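Local coordinates for protein Cfl (Pectobacterium brasiliense, PDB 7A9J) that probably activates carboxylic acids with ATP, as members of the AMP-binding ligase family do, and binds an oxo-indene carboxylic acid that resembles coronafacic acid in outline, at residues K197-D208 with P383-N391. The protein carries 1 engineered substitution. Numbering follows the deposited sequence.
Sequences KGIVYSQKTLID and PAKTIGIWN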
ATOM      1  N   LYS A 197     -12.934   9.648  -5.966  1.00 49.70           N
ATOM      2  CA  LYS A 197     -13.938   8.601  -6.010  1.00 43.45           C
ATOM      3  C   LYS A 197     -14.024   7.979  -4.630  1.00 36.40           C
ATOM      4  O   LYS A 197     -13.031   7.418  -4.134  1.00 38.96           O
ATOM      5  CB  LYS A 197     -13.608   7.531  -7.054  1.00 50.45           C
ATOM      6  CG  LYS A 197     -13.530   7.981  -8.515  1.00 56.37           C
ATOM      7  CD  LYS A 197     -13.444   6.711  -9.362  1.00 74.77           C
ATOM      8  CE  LYS A 197     -12.495   5.682  -8.688  1.00 72.68           C
ATOM      9  NZ  LYS A 197     -12.739   4.230  -9.005  1.00 72.03           N
ATOM     10  N   GLY A 198     -15.195   8.101  -3.999  1.00 34.37           N
ATOM     11  CA  GLY A 198     -15.383   7.524  -2.688  1.00 37.13           C
ATOM     12  C   GLY A 198     -15.810   6.079  -2.813  1.00 36.42           C
ATOM     13  O   GLY A 198     -16.959   5.812  -3.125  1.00 38.33           O
ATOM     14  N   ILE A 199     -14.900   5.149  -2.556  1.00 33.62           N
ATOM     15  CA  ILE A 199     -15.213   3.732  -2.697  1.00 36.87           C
ATOM     16  C   ILE A 199     -15.898   3.278  -1.418  1.00 31.93           C
ATOM     17  O   ILE A 199     -15.372   3.443  -0.319  1.00 31.01           O
ATOM     18  CB  ILE A 199     -13.953   2.902  -2.958  1.00 33.07           C
ATOM     19  CG1 ILE A 199     -13.207   3.446  -4.192  1.00 34.27           C
ATOM     20  CG2 ILE A 199     -14.311   1.444  -3.099  1.00 37.37           C
ATOM     21  CD1 ILE A 199     -14.055   3.472  -5.442  1.00 41.59           C
ATOM     22  N   VAL A 200     -17.091   2.730  -1.561  1.00 32.47           N
ATOM     23  CA  VAL A 200     -17.931   2.424  -0.410  1.00 33.08           C
ATOM     24  C   VAL A 200     -17.748   0.958  -0.069  1.00 31.24           C
ATOM     25  O   VAL A 200     -17.968   0.087  -0.914  1.00 33.96           O
ATOM     26  CB  VAL A 200     -19.404   2.752  -0.693  1.00 32.35           C
ATOM     27  CG1 VAL A 200     -20.267   2.430   0.560  1.00 36.82           C
ATOM     28  CG2 VAL A 200     -19.507   4.243  -1.065  1.00 33.08           C
ATOM     29  N   TYR A 201     -17.386   0.706   1.175  1.00 32.66           N
ATOM     30  CA  TYR A 201     -17.275  -0.636   1.768  1.00 28.79           C
ATOM     31  C   TYR A 201     -18.456  -0.870   2.691  1.00 29.05           C
ATOM     32  O   TYR A 201     -18.767   0.001   3.514  1.00 32.80           O
ATOM     33  CB  TYR A 201     -16.051  -0.742   2.649  1.00 29.78           C
ATOM     34  CG  TYR A 201     -14.755  -0.942   1.910  1.00 29.83           C
ATOM     35  CD1 TYR A 201     -14.374  -0.100   0.880  1.00 34.16           C
ATOM     36  CD2 TYR A 201     -13.875  -1.929   2.346  1.00 31.83           C
ATOM     37  CE1 TYR A 201     -13.176  -0.294   0.210  1.00 36.07           C
ATOM     38  CE2 TYR A 201     -12.643  -2.111   1.719  1.00 31.95           C
ATOM     39  CZ  TYR A 201     -12.288  -1.270   0.687  1.00 31.09           C
ATOM     40  OH  TYR A 201     -11.052  -1.410   0.051  1.00 34.55           O
ATOM     41  N   SER A 202     -19.096  -2.039   2.572  1.00 29.72           N
ATOM     42  CA  SER A 202     -19.986  -2.491   3.634  1.00 30.96           C
ATOM     43  C   SER A 202     -19.194  -3.199   4.734  1.00 28.96           C
ATOM     44  O   SER A 202     -17.977  -3.407   4.633  1.00 28.94           O
ATOM     45  CB  SER A 202     -21.060  -3.420   3.071  1.00 35.41           C
ATOM     46  OG  SER A 202     -20.437  -4.627   2.654  1.00 32.73           O
ATOM     47  N   GLN A 203     -19.904  -3.480   5.845  1.00 31.36           N
ATOM     48  CA  GLN A 203     -19.357  -4.383   6.851  1.00 31.95           C
ATOM     49  C   GLN A 203     -18.826  -5.662   6.203  1.00 29.21           C
ATOM     50  O   GLN A 203     -17.720  -6.122   6.540  1.00 31.02           O
ATOM     51  CB  GLN A 203     -20.411  -4.672   7.930  1.00 30.72           C
ATOM     52  CG  GLN A 203     -20.809  -3.415   8.731  1.00 33.56           C
ATOM     53  CD  GLN A 203     -19.875  -3.150   9.921  1.00 37.73           C
ATOM     54  OE1 GLN A 203     -19.002  -3.949  10.222  1.00 38.06           O
ATOM     55  NE2 GLN A 203     -20.108  -2.025  10.632  1.00 35.71           N
ATOM     56  N   LYS A 204     -19.582  -6.229   5.256  1.00 32.17           N
ATOM     57  CA  LYS A 204     -19.127  -7.431   4.561  1.00 32.42           C
ATOM     58  C   LYS A 204     -17.883  -7.185   3.700  1.00 31.57           C
ATOM     59  O   LYS A 204     -16.981  -8.035   3.688  1.00 30.29           O
ATOM     60  CB  LYS A 204     -20.244  -8.019   3.692  1.00 36.56           C
ATOM     61  CG  LYS A 204     -19.851  -9.380   3.088  1.00 35.46           C
ATOM     62  CD  LYS A 204     -21.030 -10.021   2.304  1.00 45.00           C
ATOM     63  CE  LYS A 204     -20.723 -11.472   1.873  1.00 54.05           C
ATOM     64  NZ  LYS A 204     -19.406 -11.660   1.206  1.00 47.43           N
ATOM     65  N   THR A 205     -17.837  -6.076   2.921  1.00 29.85           N
ATOM     66  CA  THR A 205     -16.602  -5.778   2.193  1.00 29.15           C
ATOM     67  C   THR A 205     -15.400  -5.819   3.123  1.00 28.36           C
ATOM     68  O   THR A 205     -14.343  -6.405   2.803  1.00 27.58           O
ATOM     69  CB  THR A 205     -16.621  -4.382   1.548  1.00 28.79           C
ATOM     70  OG1 THR A 205     -17.871  -4.131   0.904  1.00 31.43           O
ATOM     71  CG2 THR A 205     -15.515  -4.326   0.447  1.00 29.83           C
ATOM     72  N   LEU A 206     -15.549  -5.208   4.301  1.00 28.08           N
ATOM     73  CA  LEU A 206     -14.416  -5.137   5.196  1.00 32.72           C
ATOM     74  C   LEU A 206     -14.050  -6.524   5.749  1.00 28.12           C
ATOM     75  O   LEU A 206     -12.861  -6.849   5.847  1.00 29.99           O
ATOM     76  CB  LEU A 206     -14.770  -4.156   6.314  1.00 31.00           C
ATOM     77  CG  LEU A 206     -13.634  -3.605   7.111  1.00 42.80           C
ATOM     78  CD1 LEU A 206     -12.659  -2.841   6.212  1.00 34.98           C
ATOM     79  CD2 LEU A 206     -14.300  -2.666   8.162  1.00 42.90           C
ATOM     80  N   ILE A 207     -15.056  -7.315   6.143  1.00 28.84           N
ATOM     81  CA  ILE A 207     -14.818  -8.706   6.560  1.00 28.68           C
ATOM     82  C   ILE A 207     -13.999  -9.422   5.466  1.00 29.87           C
ATOM     83  O   ILE A 207     -12.968 -10.049   5.739  1.00 27.23           O
ATOM     84  CB  ILE A 207     -16.158  -9.421   6.788  1.00 29.53           C
ATOM     85  CG1 ILE A 207     -16.921  -8.864   8.039  1.00 30.39           C
ATOM     86  CG2 ILE A 207     -15.995 -10.962   6.897  1.00 32.64           C
ATOM     87  CD1 ILE A 207     -18.312  -9.413   8.056  1.00 31.22           C
ATOM     88  N   ASP A 208     -14.476  -9.348   4.222  1.00 28.47           N
ATOM     89  CA  ASP A 208     -13.832 -10.099   3.142  1.00 30.46           C
ATOM     90  C   ASP A 208     -12.453  -9.518   2.814  1.00 29.00           C
ATOM     91  O   ASP A 208     -11.509 -10.267   2.536  1.00 26.41           O
ATOM     92  CB  ASP A 208     -14.741 -10.129   1.900  1.00 31.00           C
ATOM     93  CG  ASP A 208     -16.061 -10.916   2.174  1.00 34.87           C
ATOM     94  OD1 ASP A 208     -16.031 -11.820   3.048  1.00 39.95           O
ATOM     95  OD2 ASP A 208     -17.093 -10.661   1.507  1.00 39.79           O
ATOM     96  N   PRO A 383     -13.228 -11.334  -4.065  1.00 33.39           N
ATOM     97  CA  PRO A 383     -14.306 -11.741  -3.148  1.00 36.53           C
ATOM     98  C   PRO A 383     -14.705 -10.644  -2.197  1.00 36.72           C
ATOM     99  O   PRO A 383     -15.774 -10.746  -1.567  1.00 35.94           O
ATOM    100  CB  PRO A 383     -13.713 -12.943  -2.400  1.00 36.05           C
ATOM    101  CG  PRO A 383     -12.239 -12.614  -2.317  1.00 34.25           C
ATOM    102  CD  PRO A 383     -11.956 -11.990  -3.712  1.00 30.89           C
ATOM    103  N   ALA A 384     -13.895  -9.594  -2.064  1.00 31.42           N
ATOM    104  CA  ALA A 384     -14.299  -8.420  -1.293  1.00 30.18           C
ATOM    105  C   ALA A 384     -14.939  -7.436  -2.263  1.00 37.48           C
ATOM    106  O   ALA A 384     -14.257  -6.682  -2.963  1.00 34.32           O
ATOM    107  CB  ALA A 384     -13.122  -7.828  -0.533  1.00 29.90           C
ATOM    108  N   LYS A 385     -16.255  -7.477  -2.318  1.00 31.33           N
ATOM    109  CA  LYS A 385     -17.040  -6.658  -3.231  1.00 35.78           C
ATOM    110  C   LYS A 385     -17.353  -5.317  -2.598  1.00 38.56           C
ATOM    111  O   LYS A 385     -18.137  -5.239  -1.631  1.00 35.49           O
ATOM    112  CB  LYS A 385     -18.339  -7.360  -3.589  1.00 38.67           C
ATOM    113  CG  LYS A 385     -18.160  -8.773  -3.971  1.00 52.68           C
ATOM    114  CD  LYS A 385     -17.827  -8.850  -5.409  1.00 47.92           C
ATOM    115  CE  LYS A 385     -17.956 -10.287  -5.866  1.00 49.82           C
ATOM    116  NZ  LYS A 385     -16.979 -10.377  -6.963  1.00 48.90           N
ATOM    117  N   THR A 386     -16.798  -4.255  -3.171  1.00 36.14           N
ATOM    118  CA  THR A 386     -17.208  -2.915  -2.780  1.00 33.47           C
ATOM    119  C   THR A 386     -18.631  -2.650  -3.274  1.00 37.84           C
ATOM    120  O   THR A 386     -19.113  -3.259  -4.230  1.00 42.33           O
ATOM    121  CB  THR A 386     -16.222  -1.883  -3.312  1.00 35.74           C
ATOM    122  OG1 THR A 386     -16.157  -2.003  -4.743  1.00 40.81           O
ATOM    123  CG2 THR A 386     -14.829  -2.169  -2.730  1.00 35.43           C
ATOM    124  N   ILE A 387     -19.316  -1.737  -2.603  1.00 34.06           N
ATOM    125  CA  ILE A 387     -20.726  -1.532  -2.846  1.00 35.45           C
ATOM    126  C   ILE A 387     -20.938  -0.622  -4.039  1.00 45.76           C
ATOM    127  O   ILE A 387     -21.947  -0.734  -4.737  1.00 47.69           O
ATOM    128  CB  ILE A 387     -21.396  -0.922  -1.597  1.00 39.86           C
ATOM    129  CG1 ILE A 387     -21.123  -1.790  -0.365  1.00 51.61           C
ATOM    130  CG2 ILE A 387     -22.831  -0.687  -1.837  1.00 53.33           C
ATOM    131  CD1 ILE A 387     -21.241  -3.297  -0.616  1.00 49.67           C
ATOM    132  N   GLY A 388     -20.031   0.309  -4.266  1.00 42.56           N
ATOM    133  CA  GLY A 388     -20.281   1.341  -5.248  1.00 42.89           C
ATOM    134  C   GLY A 388     -19.416   2.553  -4.954  1.00 44.04           C
ATOM    135  O   GLY A 388     -18.474   2.503  -4.170  1.00 40.10           O
ATOM    136  N   ILE A 389     -19.724   3.629  -5.652  1.00 43.89           N
ATOM    137  CA  ILE A 389     -18.955   4.853  -5.529  1.00 41.48           C
ATOM    138  C   ILE A 389     -19.871   5.937  -5.020  1.00 42.40           C
ATOM    139  O   ILE A 389     -20.951   6.178  -5.589  1.00 47.97           O
ATOM    140  CB  ILE A 389     -18.296   5.264  -6.867  1.00 48.59           C
ATOM    141  CG1 ILE A 389     -17.208   4.246  -7.254  1.00 48.08           C
ATOM    142  CG2 ILE A 389     -17.786   6.695  -6.757  1.00 49.95           C
ATOM    143  CD1 ILE A 389     -16.590   4.508  -8.638  1.00 65.33           C
ATOM    144  N   TRP A 390     -19.448   6.586  -3.945  1.00 40.42           N
ATOM    145  CA  TRP A 390     -20.193   7.690  -3.406  1.00 39.59           C
ATOM    146  C   TRP A 390     -19.915   8.915  -4.266  1.00 47.15           C
ATOM    147  O   TRP A 390     -18.757   9.305  -4.424  1.00 50.95           O
ATOM    148  CB  TRP A 390     -19.766   7.939  -1.960  1.00 41.14           C
ATOM    149  CG  TRP A 390     -20.396   9.101  -1.451  1.00 44.82           C
ATOM    150  CD1 TRP A 390     -19.803  10.290  -1.156  1.00 46.11           C
ATOM    151  CD2 TRP A 390     -21.788   9.266  -1.182  1.00 56.90           C
ATOM    152  NE1 TRP A 390     -20.724  11.173  -0.703  1.00 43.03           N
ATOM    153  CE2 TRP A 390     -21.960  10.580  -0.712  1.00 59.20           C
ATOM    154  CE3 TRP A 390     -22.910   8.430  -1.297  1.00 62.34           C
ATOM    155  CZ2 TRP A 390     -23.208  11.081  -0.337  1.00 61.87           C
ATOM    156  CZ3 TRP A 390     -24.152   8.931  -0.931  1.00 62.13           C
ATOM    157  CH2 TRP A 390     -24.292  10.248  -0.462  1.00 66.60           C
ATOM    158  N   ASN A 391     -20.957   9.536  -4.791  1.00 50.53           N
ATOM    159  CA  ASN A 391     -20.753  10.601  -5.768  1.00 58.42           C
ATOM    160  C   ASN A 391     -21.049  11.957  -5.182  1.00 57.00           C
ATOM    161  O   ASN A 391     -21.169  12.936  -5.922  1.00 57.86           O
ATOM    162  CB  ASN A 391     -21.586  10.340  -7.030  1.00 62.45           C
ATOM    163  CG  ASN A 391     -23.094  10.331  -6.780  1.00 67.92           C
ATOM    164  OD1 ASN A 391     -23.613  10.944  -5.838  1.00 64.30           O
ATOM    165  ND2 ASN A 391     -23.811   9.633  -7.657  1.00 77.78           N
TER
HETATM  166  O   HOH W   1     -17.744  -8.622  -0.089  1.00 36.93           O
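T386 meets the Y201 ring obliquely, its CG2 3.9 Å from CE1, while T205 of the helix following the strand sets its own CG2 over one face, offset toward the rim. Y201 OH is hydrogen-bonded to G340 O, and the side chain lies about 4 Å from the bound oxo-indene acid. The indole of W390 leads away, NE1 hydrogen-bonding H117 O and the ring making a cation-pi contact with R74, leaving its CB against V200 CG2 (3.8 Å). On the other sheet face I199 CD1 meets I389 CG1; I199 CG2 also touches T386 CG2. Three backbone bonds join the segments: W390 N to G198 O (2.7 Å), V200 N to G388 O, and I387 N to V200 O. Beyond them, T205 takes over: with OG1 beside its backbone N (chi1 -44°), the hydroxyl donates to K385 O (2.8 Å) from above the carbonyl plane and accepts from S202 N. T205 N in turn donates to S202 OG (3.0 Å), and I387 CD1 packs on that serine's CB. One turn on, D208 CB rests on A384, while OD2 forms a salt bridge with K204 NZ through its syn lone pair and accepts a hydrogen bond from a water that accepts from K385 N (2.9 Å). Strands 198-202 and 388-390 are the antiparallel central pair of a four-stranded sheet in the AMP-binding domain, with Y201 reaching the bound acid and a capping box opening helix 203-214.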